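PDB 1PJC: protein (l-alanine dehydrogenase) from Phormidium lapideum, which catalyses the NAD-dependent, reversible oxidative deamination of L-alanine to pyruvate and ammonia. Local coordinates for residues A[48-52]-A[53-57]; A[119-122]-A[123-127]. All coordinates share one frame; numbering follows the deposited sequence.

Contact 1: residues A[48-52]-A[53-57]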
ATOM      1  N   GLN A  48     -32.534 -15.703 -23.988  1.00 31.25           N
ATOM      2  CA  GLN A  48     -33.440 -14.839 -23.227  1.00 44.36           C
ATOM      3  C   GLN A  48     -32.844 -13.461 -23.054  1.00 45.75           C
ATOM      4  O   GLN A  48     -33.511 -12.449 -23.222  1.00 42.98           O
ATOM      5  CB  GLN A  48     -33.668 -15.462 -21.847  1.00100.00           C
ATOM      6  CG  GLN A  48     -34.639 -14.707 -20.944  1.00100.00           C
ATOM      7  CD  GLN A  48     -34.656 -15.268 -19.509  1.00100.00           C
ATOM      8  OE1 GLN A  48     -34.234 -14.587 -18.551  1.00100.00           O
ATOM      9  NE2 GLN A  48     -35.068 -16.544 -19.371  1.00100.00           N
ATOM     10  N   ASP A  49     -31.580 -13.448 -22.682  1.00 38.54           N
ATOM     11  CA  ASP A  49     -30.858 -12.230 -22.447  1.00 26.43           C
ATOM     12  C   ASP A  49     -30.748 -11.460 -23.715  1.00 25.75           C
ATOM     13  O   ASP A  49     -30.740 -10.223 -23.715  1.00 30.30           O
ATOM     14  CB  ASP A  49     -29.477 -12.590 -21.919  1.00 27.55           C
ATOM     15  CG  ASP A  49     -29.555 -13.383 -20.644  1.00 35.88           C
ATOM     16  OD1 ASP A  49     -30.610 -13.272 -19.965  1.00 77.44           O
ATOM     17  OD2 ASP A  49     -28.607 -14.134 -20.336  1.00 43.58           O
ATOM     18  N   TYR A  50     -30.666 -12.186 -24.820  1.00 32.61           N
ATOM     19  CA  TYR A  50     -30.560 -11.540 -26.125  1.00 26.35           C
ATOM     20  C   TYR A  50     -31.880 -10.936 -26.556  1.00 46.00           C
ATOM     21  O   TYR A  50     -31.934  -9.830 -27.143  1.00 30.54           O
ATOM     22  CB  TYR A  50     -30.032 -12.530 -27.161  1.00 46.09           C
ATOM     23  CG  TYR A  50     -28.514 -12.675 -27.115  1.00 31.57           C
ATOM     24  CD1 TYR A  50     -27.910 -13.789 -26.496  1.00 26.69           C
ATOM     25  CD2 TYR A  50     -27.673 -11.641 -27.603  1.00 25.82           C
ATOM     26  CE1 TYR A  50     -26.494 -13.924 -26.455  1.00 25.35           C
ATOM     27  CE2 TYR A  50     -26.273 -11.744 -27.521  1.00 34.14           C
ATOM     28  CZ  TYR A  50     -25.699 -12.902 -26.943  1.00 24.46           C
ATOM     29  OH  TYR A  50     -24.334 -12.994 -26.867  1.00 26.06           O
ATOM     30  N   VAL A  51     -32.961 -11.630 -26.251  1.00 27.96           N
ATOM     31  CA  VAL A  51     -34.261 -11.094 -26.588  1.00 39.18           C
ATOM     32  C   VAL A  51     -34.559  -9.835 -25.745  1.00 28.82           C
ATOM     33  O   VAL A  51     -34.993  -8.822 -26.268  1.00 44.14           O
ATOM     34  CB  VAL A  51     -35.349 -12.115 -26.434  1.00 35.43           C
ATOM     35  CG1 VAL A  51     -36.621 -11.543 -26.943  1.00 58.14           C
ATOM     36  CG2 VAL A  51     -35.009 -13.373 -27.220  1.00 31.41           C
ATOM     37  N   GLN A  52     -34.265  -9.889 -24.461  1.00 34.23           N
ATOM     38  CA  GLN A  52     -34.448  -8.726 -23.622  1.00 36.32           C
ATOM     39  C   GLN A  52     -33.699  -7.524 -24.176  1.00 58.84           C
ATOM     40  O   GLN A  52     -34.048  -6.367 -23.896  1.00 62.47           O
ATOM     41  CB  GLN A  52     -33.887  -9.010 -22.274  1.00 39.64           C
ATOM     42  CG  GLN A  52     -34.615 -10.017 -21.530  1.00100.00           C
ATOM     43  CD  GLN A  52     -34.655  -9.664 -20.097  1.00100.00           C
ATOM     44  OE1 GLN A  52     -33.825  -8.870 -19.617  1.00100.00           O
ATOM     45  NE2 GLN A  52     -35.597 -10.259 -19.366  1.00100.00           N
ATOM     46  N   ALA A  53     -32.628  -7.796 -24.914  1.00 33.51           N
ATOM     47  CA  ALA A  53     -31.806  -6.734 -25.421  1.00 30.40           C
ATOM     48  C   ALA A  53     -32.324  -6.153 -26.728  1.00 28.01           C
ATOM     49  O   ALA A  53     -31.942  -5.052 -27.131  1.00 43.43           O
ATOM     50  CB  ALA A  53     -30.387  -7.200 -25.548  1.00 39.12           C
ATOM     51  N   GLY A  54     -33.187  -6.888 -27.403  1.00 37.47           N
ATOM     52  CA  GLY A  54     -33.767  -6.387 -28.646  1.00 27.94           C
ATOM     53  C   GLY A  54     -33.343  -7.215 -29.826  1.00 41.10           C
ATOM     54  O   GLY A  54     -33.600  -6.862 -30.986  1.00 46.25           O
ATOM     55  N   ALA A  55     -32.655  -8.305 -29.529  1.00 32.45           N
ATOM     56  CA  ALA A  55     -32.179  -9.173 -30.569  1.00 38.30           C
ATOM     57  C   ALA A  55     -33.295 -10.003 -31.073  1.00 69.83           C
ATOM     58  O   ALA A  55     -34.182 -10.358 -30.318  1.00 49.28           O
ATOM     59  CB  ALA A  55     -31.078 -10.096 -30.038  1.00 25.35           C
ATOM     60  N   GLN A  56     -33.198 -10.389 -32.338  1.00 41.46           N
ATOM     61  CA  GLN A  56     -34.085 -11.372 -32.922  1.00 38.78           C
ATOM     62  C   GLN A  56     -33.232 -12.638 -32.903  1.00 41.94           C
ATOM     63  O   GLN A  56     -32.093 -12.647 -33.381  1.00 48.45           O
ATOM     64  CB  GLN A  56     -34.448 -11.003 -34.361  1.00 55.56           C
ATOM     65  CG  GLN A  56     -34.344  -9.526 -34.639  1.00100.00           C
ATOM     66  CD  GLN A  56     -35.574  -8.985 -35.286  1.00100.00           C
ATOM     67  OE1 GLN A  56     -35.695  -7.785 -35.501  1.00100.00           O
ATOM     68  NE2 GLN A  56     -36.502  -9.876 -35.622  1.00100.00           N
ATOM     69  N   VAL A  57     -33.734 -13.670 -32.258  1.00 35.51           N
ATOM     70  CA  VAL A  57     -33.005 -14.911 -32.183  1.00 36.78           C
ATOM     71  C   VAL A  57     -33.384 -15.815 -33.356  1.00 50.88           C
ATOM     72  O   VAL A  57     -34.524 -16.248 -33.468  1.00 61.88           O
ATOM     73  CB  VAL A  57     -33.282 -15.645 -30.866  1.00 33.07           C
ATOM     74  CG1 VAL A  57     -32.787 -17.112 -30.950  1.00 25.98           C
ATOM     75  CG2 VAL A  57     -32.608 -14.902 -29.686  1.00 39.34           C
TER
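Tyr50 O draws three backbone donors from the residues that follow it. Ala55 N makes the straightest of these bonds, 2.9 Å from Tyr50 O with 151° at the hydrogen, its nitrogen tilted 27° from the carbonyl plane. Weak bonds reach the same oxygen from Ala53 N and Gly54 N. Gly54 N is better served by Val51 O, at 2.9 Å, although it sits well above that carbonyl plane and off the lone pairs.

The bonds from Ala55 N to Tyr50 O and from Gly54 N to Val51 O, with Gly54 at positive phi (115°), make a Schellman motif that ends helix 47-53. A side chain on Gly54 would collide with the carbonyl oxygen of Ala53, a collision that glycine avoids. The chain then turns into strand 56-58, completing a beta-alpha-beta unit that began with strand 32-36.

Apolar contacts follow the same path. Ala55 CB points back at the helix, a tight 3.0 Å from Tyr50 O and 3.9 Å from Tyr50 CB. Two residues on, Val57 CG2 meets Val51 CG2 at 3.8 Å, the two side chains crossing at about a right angle; each of these methyls is anti to its own carbonyl carbon. The Tyr50 ring leads away from the turn, packing on Pro20 and Val23 of helix 20-27 and hydrogen-bonding through OH to Leu18 O.

Contact 2: residues A[119-122]-A[123-127]; sequences VELP and NRSLP
Leu121 N and Ser125 O face each other across the loop and make its straightest bond, 2.7 Å long with 167° at the hydrogen, the donor lying nearly along the C=O axis. The same Ser125 O also receives a CA-H...O contact from Glu120 CA at 3.3 Å. A second such contact runs the other way, from Leu126 CA to Val119 O, so the two arms are held together by weak as well as strong polar contacts.

Side chains line both sides of this pairing. On one, Leu121 CD1 approaches Ser125 OG to 3.2 Å, a close approach and not a bond. Leu121 CG rests 3.7 Å from Pro127 CD, and the Pro127 ring extends to Val119, whose CG1 it meets through CG at about a right angle. On the other, Glu120 CB touches Leu126 CD2 at 3.3 Å. With CG anti to the backbone N (chi1 161°) and the chain extended beyond it, Glu120 runs alongside Arg124, pointing the same way. Its OE1 touches the aliphatic chain at Arg124 CG (3.6 Å) and lies at the guanidinium edge, yet 4.4 Å from Arg124 NE, too far for a salt bridge.

What brings the arms together is a type I beta turn from Leu121 to Arg124, within the loop between strand 112-115 and helix 130-147. Cutting Glu120 back to an alanine would probably leave Arg124 without its nearby negative charge and strip Leu126 CD2 of the cover that lies beyond CB.

Farther out, Val119 and Leu121 both pack on Ala336 of helix 335-340 and Tyr319 of helix 305-326, and Lys339 gives Glu120 OE1 a long, weak ion-pair partner. The Leu126 side chain is about 9 Å from the bound NAD.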
ATOM      1  N   VAL A 119      -6.740  -3.697 -37.391  1.00 35.26           N
ATOM      2  CA  VAL A 119      -7.186  -2.365 -37.017  1.00 22.57           C
ATOM      3  C   VAL A 119      -6.031  -1.810 -36.114  1.00 32.86           C
ATOM      4  O   VAL A 119      -5.657  -2.408 -35.075  1.00 29.97           O
ATOM      5  CB  VAL A 119      -8.495  -2.406 -36.218  1.00 26.37           C
ATOM      6  CG1 VAL A 119      -8.820  -1.005 -35.596  1.00 25.69           C
ATOM      7  CG2 VAL A 119      -9.649  -2.935 -37.089  1.00 23.24           C
ATOM      8  N   GLU A 120      -5.436  -0.706 -36.559  1.00 32.69           N
ATOM      9  CA  GLU A 120      -4.273  -0.185 -35.908  1.00 30.90           C
ATOM     10  C   GLU A 120      -4.264   1.308 -35.778  1.00 51.15           C
ATOM     11  O   GLU A 120      -4.662   2.044 -36.684  1.00 40.95           O
ATOM     12  CB  GLU A 120      -3.045  -0.680 -36.672  1.00 36.60           C
ATOM     13  CG  GLU A 120      -1.748   0.074 -36.463  1.00 46.96           C
ATOM     14  CD  GLU A 120      -0.629  -0.452 -37.369  1.00 45.05           C
ATOM     15  OE1 GLU A 120       0.373   0.270 -37.560  1.00 94.50           O
ATOM     16  OE2 GLU A 120      -0.739  -1.602 -37.859  1.00100.00           O
ATOM     17  N   LEU A 121      -3.797   1.772 -34.638  1.00 34.31           N
ATOM     18  CA  LEU A 121      -3.745   3.204 -34.404  1.00 35.10           C
ATOM     19  C   LEU A 121      -2.416   3.810 -34.907  1.00 35.74           C
ATOM     20  O   LEU A 121      -1.473   3.070 -35.213  1.00 63.45           O
ATOM     21  CB  LEU A 121      -3.931   3.486 -32.928  1.00 30.31           C
ATOM     22  CG  LEU A 121      -5.162   2.819 -32.317  1.00 54.61           C
ATOM     23  CD1 LEU A 121      -5.214   3.067 -30.826  1.00 62.14           C
ATOM     24  CD2 LEU A 121      -6.418   3.320 -32.979  1.00 32.31           C
ATOM     25  N   PRO A 122      -2.352   5.148 -35.000  1.00 55.32           N
ATOM     26  CA  PRO A 122      -1.116   5.838 -35.444  1.00100.00           C
ATOM     27  C   PRO A 122      -0.036   5.437 -34.447  1.00 61.44           C
ATOM     28  O   PRO A 122       1.140   5.244 -34.780  1.00100.00           O
ATOM     29  CB  PRO A 122      -1.468   7.323 -35.272  1.00 51.42           C
ATOM     30  CG  PRO A 122      -2.972   7.362 -35.252  1.00 52.97           C
ATOM     31  CD  PRO A 122      -3.386   6.107 -34.573  1.00 51.77           C
ATOM     32  N   ASN A 123      -0.510   5.257 -33.225  1.00 75.75           N
ATOM     33  CA  ASN A 123       0.226   4.747 -32.091  1.00 37.86           C
ATOM     34  C   ASN A 123       1.019   3.511 -32.533  1.00 43.98           C
ATOM     35  O   ASN A 123       1.978   3.096 -31.865  1.00 71.35           O
ATOM     36  CB  ASN A 123      -0.848   4.253 -31.095  1.00 47.16           C
ATOM     37  CG  ASN A 123      -0.560   4.631 -29.680  1.00100.00           C
ATOM     38  OD1 ASN A 123       0.578   4.547 -29.226  1.00100.00           O
ATOM     39  ND2 ASN A 123      -1.610   4.971 -28.930  1.00 94.63           N
ATOM     40  N   ARG A 124       0.536   2.883 -33.613  1.00100.00           N
ATOM     41  CA  ARG A 124       1.046   1.602 -34.140  1.00 49.16           C
ATOM     42  C   ARG A 124       0.528   0.439 -33.255  1.00 41.55           C
ATOM     43  O   ARG A 124       0.864  -0.746 -33.448  1.00 60.18           O
ATOM     44  CB  ARG A 124       2.558   1.602 -34.310  1.00 53.58           C
ATOM     45  CG  ARG A 124       2.984   1.926 -35.738  1.00 66.84           C
ATOM     46  CD  ARG A 124       4.472   1.691 -35.946  1.00100.00           C
ATOM     47  NE  ARG A 124       4.743   0.667 -36.970  1.00100.00           N
ATOM     48  CZ  ARG A 124       5.967   0.340 -37.407  1.00100.00           C
ATOM     49  NH1 ARG A 124       7.055   0.945 -36.907  1.00100.00           N
ATOM     50  NH2 ARG A 124       6.105  -0.617 -38.333  1.00100.00           N
ATOM     51  N   SER A 125      -0.338   0.818 -32.318  1.00 58.04           N
ATOM     52  CA  SER A 125      -0.966  -0.100 -31.414  1.00 34.83           C
ATOM     53  C   SER A 125      -2.170  -0.773 -32.094  1.00 36.49           C
ATOM     54  O   SER A 125      -2.801  -0.201 -33.002  1.00 31.01           O
ATOM     55  CB  SER A 125      -1.372   0.625 -30.129  1.00 29.11           C
ATOM     56  OG  SER A 125      -2.619   1.291 -30.248  1.00 47.01           O
ATOM     57  N   LEU A 126      -2.433  -2.011 -31.689  1.00 33.00           N
ATOM     58  CA  LEU A 126      -3.542  -2.786 -32.220  1.00 40.55           C
ATOM     59  C   LEU A 126      -4.611  -2.908 -31.148  1.00 45.53           C
ATOM     60  O   LEU A 126      -4.643  -3.867 -30.394  1.00 31.45           O
ATOM     61  CB  LEU A 126      -3.043  -4.137 -32.609  1.00 26.65           C
ATOM     62  CG  LEU A 126      -1.944  -3.973 -33.610  1.00 42.29           C
ATOM     63  CD1 LEU A 126      -1.360  -5.318 -33.841  1.00 43.17           C
ATOM     64  CD2 LEU A 126      -2.491  -3.383 -34.909  1.00 31.97           C
ATOM     65  N   PRO A 127      -5.455  -1.903 -31.060  1.00 32.58           N
ATOM     66  CA  PRO A 127      -6.452  -1.835 -30.009  1.00 28.35           C
ATOM     67  C   PRO A 127      -7.293  -3.064 -29.786  1.00 47.09           C
ATOM     68  O   PRO A 127      -7.808  -3.265 -28.685  1.00 30.52           O
ATOM     69  CB  PRO A 127      -7.332  -0.640 -30.423  1.00 27.19           C
ATOM     70  CG  PRO A 127      -6.986  -0.391 -31.890  1.00 27.37           C
ATOM     71  CD  PRO A 127      -5.602  -0.819 -32.059  1.00 24.84           C
TER

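How the contacts relate
From the N terminus, the chain reaches contact 1 first. There helix 47-53 turns directly into strand 56-58, an outermost strand, within this chain, of the eight-stranded sheet. Contact 1 is complete before contact 2 opens, so the two stand in series and neither nest nor cross. Between them the chain adds strands 69-71, 89-92 and 112-115 on the other side of strand 2-5. Contact 2 then closes the loop leading from strand 112-115 to helix 130-147, beside helices 305-326 and 335-340, from much later in the chain. Both belong to the N-terminal part of the alanine dehydrogenase/PNT family, but their centres are 33 Å apart and their nearest atoms about 19 Å.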